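Local coordinates for protein transcriptional regulator, LRP/AsnC family (Neisseria meningitidis, PDB 2P5V) that probably binds specific DNA sequences as a transcriptional regulator of the Lrp/AsnC family, and also binds calcium ions, at residues L99-L104 against Y110-F115. Sequence-based numbering, arbitrary orientation.
Sequences LSCFAL and YLLQAF
Cys-101 rests its sulfur against Leu-112 of the neighbouring strand, SG lying 3.6 Å from CD1 of that residue and also approaching CD1 of Tyr-110. The thiol stands opposite its backbone N (chi1 178°), which carries it toward these partners; the sulfur-aromatic contact is oblique, SG being 5.0 Å from the centroid of the Tyr-110 ring. Farther along that ring, CE1 meets the methyl of Ala-103. Leu-112 and Cys-101 also touch helix 84-94, whose Phe-88 meets the Tyr-110 ring, so this face of the sheet is buried beneath the helix. On the other face, Ser-100 directs OG onto CB of Gln-113 at 3.4 Å. The end of Leu-104 reaches over to Leu-111, the two side chains meeting at a slant with CD1 of Leu-104 3.6 Å from CB of Leu-111. Leu-111 and Phe-102 pack against Phe-73 of the second subunit.

The backbones run antiparallel, at 164°. Phe-102 and Leu-111 exchange two N-H to O bonds, the one from Leu-111 N to Phe-102 O (2.8 Å) lying in the carbonyl plane. Gln-113 N bonds to Ser-100 O at 2.9 Å, pairing these residues. Leu-99 and Ser-100 together face Gln-113, whose carbonyl O accepts a bond from Leu-99 N at 2.9 Å and a weak one from Ser-100 N, a classic beta bulge. From the bulge, the Leu-99 methyls rest against the CD2 side of the Phe-115 ring. Strand 98-104 pairs with an antiparallel strand of the second subunit, continuing the sheet across the interface. This hairpin belongs to the alpha/beta ligand-binding domain through which Lrp/AsnC regulators typically dimerise.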
ATOM      1  N   LEU G  99     -26.002  -1.577  -7.098  1.00 45.77           N
ATOM      2  CA  LEU G  99     -26.425  -2.627  -8.042  1.00 46.84           C
ATOM      3  C   LEU G  99     -25.770  -3.981  -7.761  1.00 43.87           C
ATOM      4  O   LEU G  99     -26.390  -5.027  -7.895  1.00 44.79           O
ATOM      5  CB  LEU G  99     -26.079  -2.218  -9.475  1.00 45.54           C
ATOM      6  CG  LEU G  99     -27.082  -1.262 -10.138  1.00 54.60           C
ATOM      7  CD1 LEU G  99     -27.223   0.037  -9.344  1.00 44.66           C
ATOM      8  CD2 LEU G  99     -26.677  -0.983 -11.600  1.00 47.34           C
ATOM      9  N   SER G 100     -24.510  -3.970  -7.374  1.00 44.01           N
ATOM     10  CA  SER G 100     -23.828  -5.218  -7.112  1.00 47.64           C
ATOM     11  C   SER G 100     -22.865  -5.074  -5.954  1.00 45.29           C
ATOM     12  O   SER G 100     -22.334  -3.994  -5.686  1.00 45.40           O
ATOM     13  CB  SER G 100     -23.151  -5.763  -8.392  1.00 50.42           C
ATOM     14  OG  SER G 100     -22.094  -4.931  -8.830  1.00 63.63           O
ATOM     15  N   CYS G 101     -22.704  -6.180  -5.241  1.00 46.99           N
ATOM     16  CA  CYS G 101     -21.816  -6.282  -4.099  1.00 42.70           C
ATOM     17  C   CYS G 101     -21.241  -7.687  -4.096  1.00 46.01           C
ATOM     18  O   CYS G 101     -21.986  -8.668  -4.104  1.00 42.76           O
ATOM     19  CB  CYS G 101     -22.586  -6.035  -2.805  1.00 47.80           C
ATOM     20  SG  CYS G 101     -21.583  -6.210  -1.326  1.00 45.14           S
ATOM     21  N   PHE G 102     -19.920  -7.783  -4.097  1.00 46.94           N
ATOM     22  CA  PHE G 102     -19.248  -9.072  -4.023  1.00 46.55           C
ATOM     23  C   PHE G 102     -18.254  -9.115  -2.883  1.00 50.33           C
ATOM     24  O   PHE G 102     -17.501  -8.160  -2.687  1.00 47.85           O
ATOM     25  CB  PHE G 102     -18.480  -9.326  -5.309  1.00 47.65           C
ATOM     26  CG  PHE G 102     -19.328  -9.288  -6.523  1.00 51.74           C
ATOM     27  CD1 PHE G 102     -20.055 -10.405  -6.905  1.00 51.95           C
ATOM     28  CD2 PHE G 102     -19.418  -8.135  -7.282  1.00 51.30           C
ATOM     29  CE1 PHE G 102     -20.841 -10.373  -8.028  1.00 50.54           C
ATOM     30  CE2 PHE G 102     -20.207  -8.102  -8.415  1.00 53.75           C
ATOM     31  CZ  PHE G 102     -20.921  -9.216  -8.782  1.00 50.54           C
ATOM     32  N   ALA G 103     -18.248 -10.225  -2.148  1.00 43.63           N
ATOM     33  CA  ALA G 103     -17.125 -10.570  -1.292  1.00 40.93           C
ATOM     34  C   ALA G 103     -16.007 -11.090  -2.199  1.00 45.43           C
ATOM     35  O   ALA G 103     -16.241 -11.999  -2.993  1.00 43.29           O
ATOM     36  CB  ALA G 103     -17.526 -11.631  -0.269  1.00 34.92           C
ATOM     37  N   LEU G 104     -14.803 -10.516  -2.075  1.00 46.89           N
ATOM     38  CA  LEU G 104     -13.674 -10.854  -2.954  1.00 47.23           C
ATOM     39  C   LEU G 104     -12.529 -11.500  -2.196  1.00 44.64           C
ATOM     40  O   LEU G 104     -12.486 -11.470  -0.964  1.00 48.51           O
ATOM     41  CB  LEU G 104     -13.166  -9.613  -3.701  1.00 46.50           C
ATOM     42  CG  LEU G 104     -14.185  -8.874  -4.570  1.00 46.54           C
ATOM     43  CD1 LEU G 104     -13.528  -7.694  -5.292  1.00 43.88           C
ATOM     44  CD2 LEU G 104     -14.856  -9.805  -5.568  1.00 39.57           C
ATOM     45  N   TYR G 110     -15.373  -6.335   0.500  1.00 43.48           N
ATOM     46  CA  TYR G 110     -16.528  -6.233  -0.382  1.00 50.93           C
ATOM     47  C   TYR G 110     -16.305  -5.166  -1.446  1.00 46.02           C
ATOM     48  O   TYR G 110     -15.848  -4.055  -1.137  1.00 50.16           O
ATOM     49  CB  TYR G 110     -17.779  -5.896   0.415  1.00 42.85           C
ATOM     50  CG  TYR G 110     -18.194  -6.971   1.380  1.00 48.72           C
ATOM     51  CD1 TYR G 110     -18.993  -8.027   0.966  1.00 49.31           C
ATOM     52  CD2 TYR G 110     -17.794  -6.929   2.709  1.00 47.13           C
ATOM     53  CE1 TYR G 110     -19.377  -9.017   1.838  1.00 43.18           C
ATOM     54  CE2 TYR G 110     -18.175  -7.908   3.590  1.00 57.95           C
ATOM     55  CZ  TYR G 110     -18.970  -8.955   3.153  1.00 55.44           C
ATOM     56  OH  TYR G 110     -19.359  -9.927   4.040  1.00 46.95           O
ATOM     57  N   LEU G 111     -16.608  -5.505  -2.695  1.00 47.58           N
ATOM     58  CA  LEU G 111     -16.624  -4.515  -3.772  1.00 45.55           C
ATOM     59  C   LEU G 111     -18.049  -4.216  -4.207  1.00 47.07           C
ATOM     60  O   LEU G 111     -18.780  -5.117  -4.602  1.00 48.76           O
ATOM     61  CB  LEU G 111     -15.830  -4.984  -4.967  1.00 46.83           C
ATOM     62  CG  LEU G 111     -15.724  -3.905  -6.057  1.00 55.43           C
ATOM     63  CD1 LEU G 111     -14.928  -2.634  -5.575  1.00 43.06           C
ATOM     64  CD2 LEU G 111     -15.115  -4.511  -7.309  1.00 47.84           C
ATOM     65  N   LEU G 112     -18.418  -2.937  -4.145  1.00 46.48           N
ATOM     66  CA  LEU G 112     -19.751  -2.467  -4.469  1.00 48.14           C
ATOM     67  C   LEU G 112     -19.709  -1.618  -5.735  1.00 49.91           C
ATOM     68  O   LEU G 112     -18.754  -0.882  -5.971  1.00 51.02           O
ATOM     69  CB  LEU G 112     -20.316  -1.642  -3.318  1.00 41.67           C
ATOM     70  CG  LEU G 112     -20.752  -2.383  -2.047  1.00 53.04           C
ATOM     71  CD1 LEU G 112     -19.611  -3.160  -1.422  1.00 50.12           C
ATOM     72  CD2 LEU G 112     -21.319  -1.387  -1.049  1.00 50.44           C
ATOM     73  N   GLN G 113     -20.749  -1.726  -6.551  1.00 51.18           N
ATOM     74  CA  GLN G 113     -20.872  -0.910  -7.756  1.00 50.31           C
ATOM     75  C   GLN G 113     -22.194  -0.150  -7.611  1.00 46.80           C
ATOM     76  O   GLN G 113     -23.240  -0.758  -7.377  1.00 50.89           O
ATOM     77  CB  GLN G 113     -20.828  -1.798  -9.009  1.00 48.32           C
ATOM     78  CG  GLN G 113     -20.549  -1.050 -10.326  1.00 61.84           C
ATOM     79  CD  GLN G 113     -20.378  -1.970 -11.548  1.00 57.22           C
ATOM     80  OE1 GLN G 113     -20.020  -3.150 -11.433  1.00 62.04           O
ATOM     81  NE2 GLN G 113     -20.631  -1.418 -12.728  1.00 69.56           N
ATOM     82  N   ALA G 114     -22.131   1.181  -7.689  1.00 49.22           N
ATOM     83  CA  ALA G 114     -23.279   2.031  -7.339  1.00 44.95           C
ATOM     84  C   ALA G 114     -23.413   3.242  -8.249  1.00 44.95           C
ATOM     85  O   ALA G 114     -22.434   3.713  -8.818  1.00 50.91           O
ATOM     86  CB  ALA G 114     -23.179   2.490  -5.891  1.00 40.33           C
ATOM     87  N   PHE G 115     -24.636   3.755  -8.357  1.00 47.83           N
ATOM     88  CA  PHE G 115     -24.924   4.875  -9.240  1.00 42.45           C
ATOM     89  C   PHE G 115     -25.517   6.053  -8.495  1.00 41.85           C
ATOM     90  O   PHE G 115     -26.367   5.879  -7.618  1.00 43.48           O
ATOM     91  CB  PHE G 115     -25.887   4.431 -10.326  1.00 45.40           C
ATOM     92  CG  PHE G 115     -25.211   3.869 -11.535  1.00 44.98           C
ATOM     93  CD1 PHE G 115     -24.771   4.709 -12.549  1.00 54.70           C
ATOM     94  CD2 PHE G 115     -25.024   2.506 -11.671  1.00 57.21           C
ATOM     95  CE1 PHE G 115     -24.164   4.192 -13.687  1.00 50.82           C
ATOM     96  CE2 PHE G 115     -24.410   1.984 -12.807  1.00 55.49           C
ATOM     97  CZ  PHE G 115     -23.989   2.834 -13.816  1.00 52.53           C
TER